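Local coordinates for protein putative 4-amino-4-deoxychorismate lyase (PDB 2ZGI) that binds pyridoxal 5'-phosphate, belongs to the class-IV aminotransferase family and is probably a lyase acting on 4-amino-4-deoxychorismate, at residues Ala22-Thr27 with Tyr125-Tyr130; Thr26-Glu31 with Glu39-Arg44; Leu52-Pro57 with Val85-Arg90; Leu131-Ala136 with Gly148-Ala153. All blocks are in the same frame, centred on the assembly; numbering follows the deposited sequence. Where two conformers were deposited one is given.

Contact 1 of 4, residues Ala22-Thr27 with Tyr125-Tyr130; sequences ASVFTT and YKTGNY. With PLP (pyridoxal-5'-phosphate), chain P.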
# COMPACT_ATOMS: atom_id res chain seq x y z
N ALA D 22 24.37 1.96 10.58
CA ALA D 22 24.62 3.40 10.40
C ALA D 22 25.93 3.64 9.64
O ALA D 22 26.98 3.93 10.24
CB ALA D 22 24.60 4.12 11.75
N SER D 23 25.89 3.45 8.32
CA SER D 23 27.07 3.55 7.47
C SER D 23 26.66 3.88 6.07
O SER D 23 25.48 3.68 5.67
CB SER D 23 27.88 2.23 7.48
OG SER D 23 27.10 1.13 6.98
N VAL D 24 27.61 4.45 5.31
CA VAL D 24 27.48 4.56 3.87
C VAL D 24 28.68 3.86 3.27
O VAL D 24 29.70 3.66 3.96
CB VAL D 24 27.35 6.06 3.39
CG1 VAL D 24 26.13 6.67 3.96
CG2 VAL D 24 28.57 6.89 3.84
N PHE D 25 28.57 3.45 2.02
CA PHE D 25 29.62 2.67 1.42
C PHE D 25 29.60 2.83 -0.08
O PHE D 25 28.65 3.41 -0.64
CB PHE D 25 29.50 1.18 1.86
CG PHE D 25 28.36 0.42 1.19
CD1 PHE D 25 28.61 -0.38 0.07
CD2 PHE D 25 27.05 0.51 1.66
CE1 PHE D 25 27.57 -1.08 -0.56
CE2 PHE D 25 26.00 -0.18 1.03
CZ PHE D 25 26.25 -0.98 -0.07
N THR D 26 30.66 2.34 -0.72
CA THR D 26 30.66 2.21 -2.16
C THR D 26 31.51 1.01 -2.55
O THR D 26 32.42 0.62 -1.81
CB THR D 26 31.13 3.52 -2.85
OG1 THR D 26 30.78 3.46 -4.24
CG2 THR D 26 32.68 3.70 -2.71
N THR D 27 31.20 0.41 -3.69
CA THR D 27 31.93 -0.76 -4.13
C THR D 27 32.45 -0.53 -5.55
O THR D 27 31.70 -0.10 -6.45
CB THR D 27 31.10 -2.06 -4.03
OG1 THR D 27 30.13 -2.10 -5.07
CG2 THR D 27 30.38 -2.14 -2.74
N TYR D 125 20.68 7.12 -1.23
CA TYR D 125 21.99 6.88 -0.61
C TYR D 125 22.34 5.39 -0.54
O TYR D 125 21.45 4.52 -0.43
CB TYR D 125 22.03 7.52 0.78
CG TYR D 125 21.54 8.94 0.75
CD1 TYR D 125 22.25 9.92 0.02
CD2 TYR D 125 20.37 9.32 1.40
CE1 TYR D 125 21.79 11.25 -0.06
CE2 TYR D 125 19.91 10.65 1.34
CZ TYR D 125 20.63 11.60 0.61
OH TYR D 125 20.20 12.90 0.53
N LYS D 126 23.64 5.12 -0.60
CA LYS D 126 24.16 3.76 -0.51
C LYS D 126 24.54 3.51 0.95
O LYS D 126 25.66 3.84 1.38
CB LYS D 126 25.36 3.63 -1.44
CG LYS D 126 25.51 2.25 -2.06
CD LYS D 126 26.45 2.29 -3.24
CE LYS D 126 27.06 0.93 -3.47
NZ LYS D 126 26.00 0.03 -4.02
N THR D 127 23.57 2.99 1.73
CA THR D 127 23.69 2.89 3.18
C THR D 127 23.71 1.45 3.68
O THR D 127 23.32 0.52 2.96
CB THR D 127 22.54 3.65 3.94
OG1 THR D 127 21.34 2.85 3.96
CG2 THR D 127 22.23 4.97 3.26
N GLY D 128 24.15 1.29 4.92
CA GLY D 128 24.08 0.06 5.67
C GLY D 128 22.67 -0.42 6.00
O GLY D 128 22.51 -1.49 6.57
N ASN D 129 21.65 0.37 5.65
CA ASN D 129 20.28 -0.10 5.82
C ASN D 129 19.86 -0.82 4.56
O ASN D 129 19.14 -0.28 3.69
CB ASN D 129 19.36 1.06 6.18
CG ASN D 129 19.44 1.41 7.64
OD1 ASN D 129 20.51 1.30 8.28
ND2 ASN D 129 18.34 1.81 8.18
N TYR D 130 20.38 -2.04 4.41
CA TYR D 130 20.40 -2.69 3.11
C TYR D 130 19.49 -3.94 3.10
O TYR D 130 19.47 -4.70 2.16
CB TYR D 130 21.86 -3.08 2.78
CG TYR D 130 22.11 -3.54 1.39
CD1 TYR D 130 22.07 -2.65 0.32
CD2 TYR D 130 22.41 -4.88 1.13
CE1 TYR D 130 22.30 -3.08 -0.99
CE2 TYR D 130 22.64 -5.33 -0.17
CZ TYR D 130 22.58 -4.42 -1.22
OH TYR D 130 22.79 -4.88 -2.51
N1 PLP P . 21.38 -0.20 -6.85
C2 PLP P . 21.68 -0.37 -5.54
C2A PLP P . 20.57 -0.58 -4.55
C3 PLP P . 23.02 -0.38 -5.13
O3 PLP P . 23.28 -0.56 -3.80
C4 PLP P . 24.02 -0.16 -6.08
C4A PLP P . 25.49 -0.10 -5.72
C5 PLP P . 23.67 0.05 -7.41
C6 PLP P . 22.32 0.02 -7.76
C5A PLP P . 24.70 0.25 -8.50
O4P PLP P . 25.47 1.45 -8.39
P PLP P . 26.91 1.64 -9.08
O1P PLP P . 26.70 1.59 -10.57
O2P PLP P . 27.83 0.52 -8.65
O3P PLP P . 27.26 2.98 -8.50
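Lys-126 and Phe-25 carry this buried contact, their side chains crossing at about a right angle where the loop 125-130 runs past the N-terminal part of the strand that holds Val-24 and Phe-25. The Phe-25 ring, swung between its own backbone N and carbonyl carbon (chi1 74°), has one face over the lysine chain: Lys-126 CG lies 4.1 Å from the ring centroid, a CH-pi contact displaced toward the rim. Farther along, Lys-126 CE comes to 3.6 Å from Phe-25 CE1. At the ring's edge, Phe-25 CE2 meets Thr-127 O at 3.4 Å, so the aromatic group is bordered by the loop's backbone as well as by its lysine.

The same two residues are joined through their main chains. Phe-25 N donates to Lys-126 O at 3.0 Å, in the plane of that carbonyl. Gly-128 N reaches Ser-23 O at 2.8 Å in a fairly straight bond (162° at the hydrogen), but arrives from above the carbonyl plane. Together they make a single beta bridge centred on Val-24 and Thr-127. A beta carbon on Gly-128 would collide with Ser-23 OG. The hydroxyl of Thr-127 accepts from Asn-129 N in an ST turn.

Against the phenyl ring the lysine chain runs nearly extended from CB to CE, then turns at its last torsion (chi4 72°), bringing Lys-126 NZ to PLP C4A, where a covalent bond is modelled at 1.8 Å. Lys-126 NZ also lies 2.8 Å from PLP O3. This is the lysine-cofactor linkage typical of PLP-enzyme active sites, here in a protein of the class-IV aminotransferase family (fold type IV).

Contact 2 of 4, residues Thr26-Glu31 with Glu39-Arg44; sequences TTLRAE and EEHLAR. With PLP (pyridoxal-5'-phosphate), chain P.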
# COMPACT_ATOMS: atom_id res chain seq x y z
N THR D 26 30.66 2.34 -0.72
CA THR D 26 30.66 2.21 -2.16
C THR D 26 31.51 1.01 -2.55
O THR D 26 32.42 0.62 -1.81
CB THR D 26 31.13 3.52 -2.85
OG1 THR D 26 30.78 3.46 -4.24
CG2 THR D 26 32.68 3.70 -2.71
N THR D 27 31.20 0.41 -3.69
CA THR D 27 31.93 -0.76 -4.13
C THR D 27 32.45 -0.53 -5.55
O THR D 27 31.70 -0.10 -6.45
CB THR D 27 31.10 -2.06 -4.03
OG1 THR D 27 30.13 -2.10 -5.07
CG2 THR D 27 30.38 -2.14 -2.74
N LEU D 28 33.74 -0.79 -5.74
CA LEU D 28 34.44 -0.48 -6.99
C LEU D 28 35.01 -1.74 -7.59
O LEU D 28 35.21 -2.75 -6.88
CB LEU D 28 35.64 0.44 -6.74
CG LEU D 28 35.49 1.76 -6.02
CD1 LEU D 28 35.61 1.52 -4.54
CD2 LEU D 28 36.57 2.75 -6.54
N ARG D 29 35.29 -1.67 -8.89
CA ARG D 29 36.04 -2.72 -9.57
C ARG D 29 37.40 -2.16 -9.96
O ARG D 29 37.47 -1.02 -10.40
CB ARG D 29 35.28 -3.20 -10.82
CG ARG D 29 35.82 -4.52 -11.32
CD ARG D 29 34.95 -5.13 -12.40
NE ARG D 29 35.06 -4.46 -13.70
CZ ARG D 29 34.10 -3.69 -14.22
NH1 ARG D 29 32.99 -3.47 -13.53
NH2 ARG D 29 34.28 -3.12 -15.42
N ALA D 30 38.47 -2.94 -9.75
CA ALA D 30 39.80 -2.58 -10.26
C ALA D 30 40.15 -3.57 -11.35
O ALA D 30 39.91 -4.77 -11.18
CB ALA D 30 40.87 -2.60 -9.15
N GLU D 31 40.66 -3.08 -12.47
CA GLU D 31 41.09 -3.96 -13.54
C GLU D 31 42.57 -3.78 -13.73
O GLU D 31 43.04 -2.66 -13.91
CB GLU D 31 40.30 -3.69 -14.83
CG GLU D 31 38.79 -4.02 -14.67
CD GLU D 31 37.92 -3.63 -15.84
OE1 GLU D 31 38.36 -2.85 -16.71
OE2 GLU D 31 36.78 -4.14 -15.89
N GLU D 39 37.46 8.63 -8.80
CA GLU D 39 36.99 9.98 -8.51
C GLU D 39 35.50 10.02 -8.22
O GLU D 39 35.07 10.62 -7.25
CB GLU D 39 37.29 10.90 -9.69
CG GLU D 39 37.06 12.37 -9.34
CD GLU D 39 37.77 13.33 -10.29
OE1 GLU D 39 37.78 13.08 -11.53
OE2 GLU D 39 38.32 14.34 -9.80
N GLU D 40 34.70 9.39 -9.07
CA GLU D 40 33.24 9.38 -8.90
C GLU D 40 32.82 8.66 -7.63
O GLU D 40 31.90 9.11 -6.94
CB GLU D 40 32.58 8.74 -10.12
CG GLU D 40 32.61 9.63 -11.39
CD GLU D 40 33.84 9.39 -12.28
OE1 GLU D 40 34.79 8.68 -11.87
OE2 GLU D 40 33.86 9.95 -13.40
N HIS D 41 33.51 7.56 -7.28
CA HIS D 41 33.15 6.78 -6.08
C HIS D 41 33.48 7.58 -4.83
O HIS D 41 32.71 7.62 -3.86
CB HIS D 41 33.89 5.44 -6.06
CG HIS D 41 33.29 4.42 -6.96
ND1 HIS D 41 32.22 3.64 -6.59
CD2 HIS D 41 33.60 4.05 -8.23
CE1 HIS D 41 31.89 2.83 -7.58
NE2 HIS D 41 32.71 3.07 -8.59
N LEU D 42 34.63 8.26 -4.83
CA LEU D 42 34.98 9.04 -3.63
C LEU D 42 34.10 10.29 -3.47
O LEU D 42 33.75 10.66 -2.36
CB LEU D 42 36.47 9.38 -3.59
CG LEU D 42 37.39 8.15 -3.54
CD1 LEU D 42 38.90 8.55 -3.52
CD2 LEU D 42 37.06 7.25 -2.34
N ALA D 43 33.75 10.91 -4.59
CA ALA D 43 32.80 12.03 -4.62
C ALA D 43 31.44 11.58 -4.07
O ALA D 43 30.88 12.22 -3.18
CB ALA D 43 32.65 12.54 -6.03
N ARG D 44 30.90 10.49 -4.60
CA ARG D 44 29.61 9.99 -4.10
C ARG D 44 29.65 9.64 -2.61
O ARG D 44 28.74 10.01 -1.86
CB ARG D 44 29.14 8.77 -4.90
CG ARG D 44 27.74 8.30 -4.44
CD ARG D 44 27.15 7.25 -5.36
NE ARG D 44 27.84 5.98 -5.17
CZ ARG D 44 27.61 4.88 -5.88
NH1 ARG D 44 26.69 4.88 -6.87
NH2 ARG D 44 28.32 3.79 -5.62
N1 PLP P . 21.38 -0.20 -6.85
C2 PLP P . 21.68 -0.37 -5.54
C2A PLP P . 20.57 -0.58 -4.55
C3 PLP P . 23.02 -0.38 -5.13
O3 PLP P . 23.28 -0.56 -3.80
C4 PLP P . 24.02 -0.16 -6.08
C4A PLP P . 25.49 -0.10 -5.72
C5 PLP P . 23.67 0.05 -7.41
C6 PLP P . 22.32 0.02 -7.76
C5A PLP P . 24.70 0.25 -8.50
O4P PLP P . 25.47 1.45 -8.39
P PLP P . 26.91 1.64 -9.08
O1P PLP P . 26.70 1.59 -10.57
O2P PLP P . 27.83 0.52 -8.65
O3P PLP P . 27.26 2.98 -8.50
O HOH W 1 29.15 0.90 -6.22
O HOH W 2 34.21 1.02 -10.10
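Strand 26-31 and helix 39-44 run antiparallel (176°) and build part of the phosphate end of the cofactor site in this class-IV aminotransferase fold. Hydrogen bonds converge on Thr-26, whose OG1 stands anti to its backbone N and faces the helix. Arg-44 NH2 donates to Thr-26 OG1 at 2.8 Å, almost in the guanidinium plane, and His-41 ND1 shares a bond of 2.8 Å with Thr-26 OG1 at the imidazole edge. The polar Thr-27 O lies 3.1 Å from His-41 CE1. The apolar part is a CH-pi contact: Leu-28 CG sits over the centre of the His-41 ring, 3.7 Å from the centroid. An alanine in place of His-41 removes the ring that bonds Thr-26 OG1 and backs Leu-28, and would probably loosen the strand against the helix. Water adds two links, one joining Arg-29 N to His-41 NE2 (weakly), another donating to Thr-27 O and PLP O2P and accepting weakly from Arg-44 NH2. Charge completes the set, the arginine probably stabilising the anionic phosphate; Ser-218, Ile-183 and Thr-184 also bond the cofactor. Arg-44, bent at chi3 (73°), directs NH1 to PLP O3P at 2.6 Å, whereas Arg-44 NH2 reaches PLP O3P only weakly at 3.2 Å.

Contact 3 of 4, residues Leu52-Pro57 with Val85-Arg90; sequences LGLSYP and VGEGVR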
# COMPACT_ATOMS: atom_id res chain seq x y z
N LEU D 52 23.97 12.23 5.54
CA LEU D 52 23.46 11.39 6.58
C LEU D 52 24.14 11.70 7.92
O LEU D 52 24.06 10.92 8.87
CB LEU D 52 23.65 9.92 6.17
CG LEU D 52 22.74 9.58 4.96
CD1 LEU D 52 22.82 8.13 4.62
CD2 LEU D 52 21.29 9.96 5.23
N GLY D 53 24.82 12.85 7.95
CA GLY D 53 25.51 13.37 9.12
C GLY D 53 26.67 12.54 9.63
O GLY D 53 26.96 12.57 10.83
N LEU D 54 27.33 11.80 8.74
CA LEU D 54 28.49 11.01 9.11
C LEU D 54 29.80 11.72 8.72
O LEU D 54 29.95 12.15 7.57
CB LEU D 54 28.43 9.62 8.45
CG LEU D 54 27.19 8.74 8.68
CD1 LEU D 54 27.18 7.62 7.65
CD2 LEU D 54 27.18 8.18 10.07
N SER D 55 30.72 11.86 9.67
CA SER D 55 32.07 12.38 9.39
C SER D 55 32.77 11.62 8.27
O SER D 55 32.91 10.40 8.34
CB SER D 55 32.94 12.33 10.63
OG SER D 55 32.34 13.01 11.71
N TYR D 56 33.20 12.35 7.25
CA TYR D 56 34.00 11.81 6.15
C TYR D 56 35.49 11.83 6.51
O TYR D 56 36.00 12.87 6.88
CB TYR D 56 33.74 12.61 4.86
CG TYR D 56 34.43 12.01 3.66
CD1 TYR D 56 34.11 10.73 3.22
CD2 TYR D 56 35.45 12.69 2.98
CE1 TYR D 56 34.73 10.15 2.14
CE2 TYR D 56 36.10 12.11 1.89
CZ TYR D 56 35.74 10.83 1.48
OH TYR D 56 36.34 10.20 0.41
N PRO D 57 36.19 10.69 6.42
CA PRO D 57 37.60 10.70 6.88
C PRO D 57 38.64 11.28 5.89
O PRO D 57 39.84 11.35 6.21
CB PRO D 57 37.88 9.24 7.17
CG PRO D 57 37.00 8.52 6.20
CD PRO D 57 35.72 9.33 6.17
N VAL D 85 32.08 4.09 5.27
CA VAL D 85 32.14 5.14 6.27
C VAL D 85 31.06 5.01 7.36
O VAL D 85 29.85 4.92 7.07
CB VAL D 85 32.01 6.53 5.61
CG1 VAL D 85 31.99 7.62 6.65
CG2 VAL D 85 33.17 6.77 4.60
N GLY D 86 31.50 5.02 8.61
CA GLY D 86 30.60 5.30 9.74
C GLY D 86 31.35 6.23 10.69
O GLY D 86 32.53 6.55 10.44
N GLU D 87 30.67 6.67 11.74
CA GLU D 87 31.33 7.40 12.85
C GLU D 87 32.46 6.57 13.48
O GLU D 87 32.22 5.48 14.01
CB GLU D 87 30.32 7.83 13.90
CG GLU D 87 29.24 8.77 13.40
CD GLU D 87 29.76 10.06 12.72
OE1 GLU D 87 30.98 10.22 12.51
OE2 GLU D 87 28.91 10.92 12.37
N GLY D 88 33.68 7.08 13.38
CA GLY D 88 34.90 6.41 13.88
C GLY D 88 35.27 5.18 13.05
O GLY D 88 35.99 4.29 13.52
N VAL D 89 34.75 5.09 11.84
CA VAL D 89 35.00 3.91 11.03
C VAL D 89 35.36 4.33 9.64
O VAL D 89 34.59 5.04 8.97
CB VAL D 89 33.76 2.98 10.90
CG1 VAL D 89 34.02 1.89 9.82
CG2 VAL D 89 33.42 2.34 12.24
N ARG D 90 36.55 3.91 9.25
CA ARG D 90 37.00 3.96 7.88
C ARG D 90 37.36 2.53 7.52
O ARG D 90 38.34 1.97 8.02
CB ARG D 90 38.21 4.89 7.75
CG ARG D 90 38.61 5.20 6.32
CD ARG D 90 39.69 6.26 6.32
NE ARG D 90 40.80 5.87 7.18
CZ ARG D 90 41.91 5.31 6.73
NH1 ARG D 90 42.03 5.12 5.43
NH2 ARG D 90 42.89 4.97 7.54
O HOH W 3 34.21 8.73 9.49
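Glu-87 leaves the backbone with its CB directed alongside the loop 52-57, then folds back toward it. From CB the chain passes to CG, set anti to the carbonyl carbon (chi1 -61°), and Glu-87 CG rests 4.0 Å from Leu-54 CD2. A bend at chi2 (-55°) brings Glu-87 CD to 3.7 Å from Ser-55 N. At the tip both oxygens face Ser-55 N, OE1 more closely. Ser-55 N donates to Glu-87 OE1 at 3.3 Å, meeting it from above the carboxylate plane, and its bond to Glu-87 OE2 is weak. Glu-87 OE2 also stands 3.0 Å from Gly-53 O, an approach of two acceptors that is likely to be unfavourable.

Glu-87 and Gly-88 form the corner of a type II turn that closes the beta hairpin of strands 78-86 and 89-96 with its two-residue loop, while Gly-53, at positive phi, ends helix 38-51 in a Schellman motif. The contact thus joins a hairpin tip to the linker between helices 38-51 and 59-72.

Farther along the loop, Val-85 and Pro-57 meet tip to tip, Val-85 CG2 lying 3.9 Å from Pro-57 CD. Val-85 CG1 touches Ser-55 O at 3.4 Å. Pro-57 also lies across Arg-90, with Pro-57 CG 3.5 Å from Arg-90 CD; the guanidinium itself pairs with Asp-65. A water bridges Ser-55 O and Gly-86 O.

Contact 4 of 4, residues Leu131-Ala136 with Gly148-Ala153; sequences LPYRLA and GLLLDA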
# COMPACT_ATOMS: atom_id res chain seq x y z
N LEU D 131 18.75 -4.13 4.17
CA LEU D 131 17.87 -5.33 4.30
C LEU D 131 16.83 -5.51 3.17
O LEU D 131 16.69 -6.62 2.62
CB LEU D 131 17.22 -5.34 5.68
CG LEU D 131 16.71 -6.65 6.24
CD1 LEU D 131 17.69 -7.79 6.03
CD2 LEU D 131 16.32 -6.46 7.71
N PRO D 132 16.11 -4.43 2.80
CA PRO D 132 15.15 -4.60 1.69
C PRO D 132 15.81 -5.13 0.40
O PRO D 132 15.22 -5.96 -0.29
CB PRO D 132 14.61 -3.18 1.46
CG PRO D 132 14.76 -2.50 2.84
CD PRO D 132 16.07 -3.07 3.36
N TYR D 133 17.02 -4.65 0.09
CA TYR D 133 17.78 -5.09 -1.07
C TYR D 133 18.19 -6.54 -0.90
O TYR D 133 18.09 -7.34 -1.83
CB TYR D 133 19.00 -4.19 -1.31
CG TYR D 133 18.60 -2.73 -1.39
CD1 TYR D 133 18.15 -2.17 -2.59
CD2 TYR D 133 18.64 -1.92 -0.25
CE1 TYR D 133 17.74 -0.81 -2.64
CE2 TYR D 133 18.24 -0.61 -0.29
CZ TYR D 133 17.81 -0.04 -1.48
OH TYR D 133 17.44 1.28 -1.46
N ARG D 134 18.63 -6.91 0.29
CA ARG D 134 18.95 -8.35 0.52
C ARG D 134 17.72 -9.22 0.24
O ARG D 134 17.80 -10.19 -0.52
CB ARG D 134 19.43 -8.58 1.94
CG ARG D 134 20.75 -7.88 2.31
CD ARG D 134 21.19 -8.27 3.71
NE ARG D 134 21.32 -9.72 3.87
CZ ARG D 134 22.40 -10.43 3.57
NH1 ARG D 134 23.51 -9.86 3.10
NH2 ARG D 134 22.38 -11.75 3.75
N LEU D 135 16.60 -8.85 0.85
CA LEU D 135 15.35 -9.61 0.72
C LEU D 135 14.86 -9.68 -0.74
O LEU D 135 14.36 -10.74 -1.19
CB LEU D 135 14.27 -9.04 1.65
CG LEU D 135 14.58 -9.17 3.14
CD1 LEU D 135 13.68 -8.24 3.94
CD2 LEU D 135 14.55 -10.66 3.67
N ALA D 136 15.02 -8.57 -1.48
CA ALA D 136 14.70 -8.54 -2.89
C ALA D 136 15.57 -9.52 -3.70
O ALA D 136 15.04 -10.25 -4.58
CB ALA D 136 14.78 -7.10 -3.45
N GLY D 148 16.67 -8.88 -8.31
CA GLY D 148 15.34 -8.51 -7.83
C GLY D 148 15.17 -7.02 -7.93
O GLY D 148 16.11 -6.26 -7.59
N LEU D 149 13.99 -6.60 -8.42
CA LEU D 149 13.63 -5.18 -8.50
C LEU D 149 12.74 -4.72 -7.35
O LEU D 149 11.88 -5.48 -6.87
CB LEU D 149 12.98 -4.85 -9.87
CG LEU D 149 13.80 -5.33 -11.08
CD1 LEU D 149 13.09 -5.09 -12.42
CD2 LEU D 149 15.19 -4.73 -11.14
N LEU D 150 12.95 -3.46 -6.93
CA LEU D 150 12.26 -2.83 -5.81
C LEU D 150 11.40 -1.63 -6.26
O LEU D 150 11.67 -1.03 -7.29
CB LEU D 150 13.25 -2.38 -4.71
CG LEU D 150 14.05 -3.50 -4.01
CD1 LEU D 150 15.35 -3.73 -4.77
CD2 LEU D 150 14.28 -3.21 -2.53
N LEU D 151 10.38 -1.32 -5.46
CA LEU D 151 9.40 -0.27 -5.74
C LEU D 151 9.60 0.94 -4.84
O LEU D 151 10.26 0.83 -3.79
CB LEU D 151 8.00 -0.81 -5.43
CG LEU D 151 7.66 -2.14 -6.12
CD1 LEU D 151 6.31 -2.62 -5.64
CD2 LEU D 151 7.73 -1.96 -7.62
N ASP D 152 9.04 2.08 -5.25
CA ASP D 152 8.87 3.21 -4.34
C ASP D 152 7.48 3.11 -3.69
O ASP D 152 6.74 2.12 -3.89
CB ASP D 152 9.15 4.57 -5.01
CG ASP D 152 8.11 4.98 -6.04
OD1 ASP D 152 7.07 4.30 -6.18
OD2 ASP D 152 8.37 5.99 -6.73
N ALA D 153 7.14 4.12 -2.89
CA ALA D 153 5.87 4.13 -2.16
C ALA D 153 4.68 4.08 -3.10
O ALA D 153 3.63 3.54 -2.74
CB ALA D 153 5.78 5.39 -1.28
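Asp-152 OD1, just past the end of strand 147-151, is gripped by two backbone N-H groups, those of Phe-154 and His-156, which fix the carboxylate in the turn that leads to the next strand. On the helix side Pro-132 O accepts one, from Ala-136 N at 2.9 Å, within the first turn of helix 131-142. Between these polar points the contact itself is apolar, and one residue, Leu-150, carries it.

Leu-150 points its beta carbon at the helix, CG lying anti to the carbonyl carbon (chi1 -64°), and lays its branched end against Pro-132, Tyr-133 and Ala-136. Leu-150 CD1 touches Ala-136 CB at 3.7 Å and Tyr-133 CD1 at 3.9 Å; the tyrosine side chain crosses the leucine at about a right angle. Leu-150 CD2 lies 4.0 Å from Pro-132 CB and 3.7 Å from Pro-132 O. The helix and strand belong to a beta-alpha-beta unit in which helix 131-142 connects the parallel neighbours 111-117 and 147-151; the axes of segments 131-136 and 148-151 approach to 8.1 Å, with their N-to-C directions 136° apart.

Where the backbones come nearest, Ala-136 O sits 3.7 Å from Gly-148 CA, and a beta carbon on the glycine would run into that oxygen. An alanine in place of Leu-150 would probably loosen the helix on the sheet and leave Tyr-133 less firmly positioned, since both branches that reach Pro-132, Tyr-133 and Ala-136 would be gone. Tyr-133 touches the bound pyridoxal 5'-phosphate and also meets the ring of Tyr-130, while Arg-134 NH1 is hydrogen-bonded to His-20 of the second subunit.

From the N terminus, strand 24-31 opens both contact 1 and contact 2. Contact 2 closes first, over a short loop that brings helix 38-51 back against the strand. Contact 3 follows in series, fixing the linker after that helix to the hairpin of strands 78-86 and 89-96, and it is nested within the long loop that contact 1 closes at 125-130. Strands 24-31 and 78-86 are sheet neighbours, so contacts 1 and 3 touch directly. Contacts 1 and 2 both reach the cofactor, contact 1 at C4A, contact 2 at the phosphate. Contact 4 begins in the residue after contact 1 ends, tying helix 131-142 to the second sheet about 23 Å, centre to centre, from contact 2.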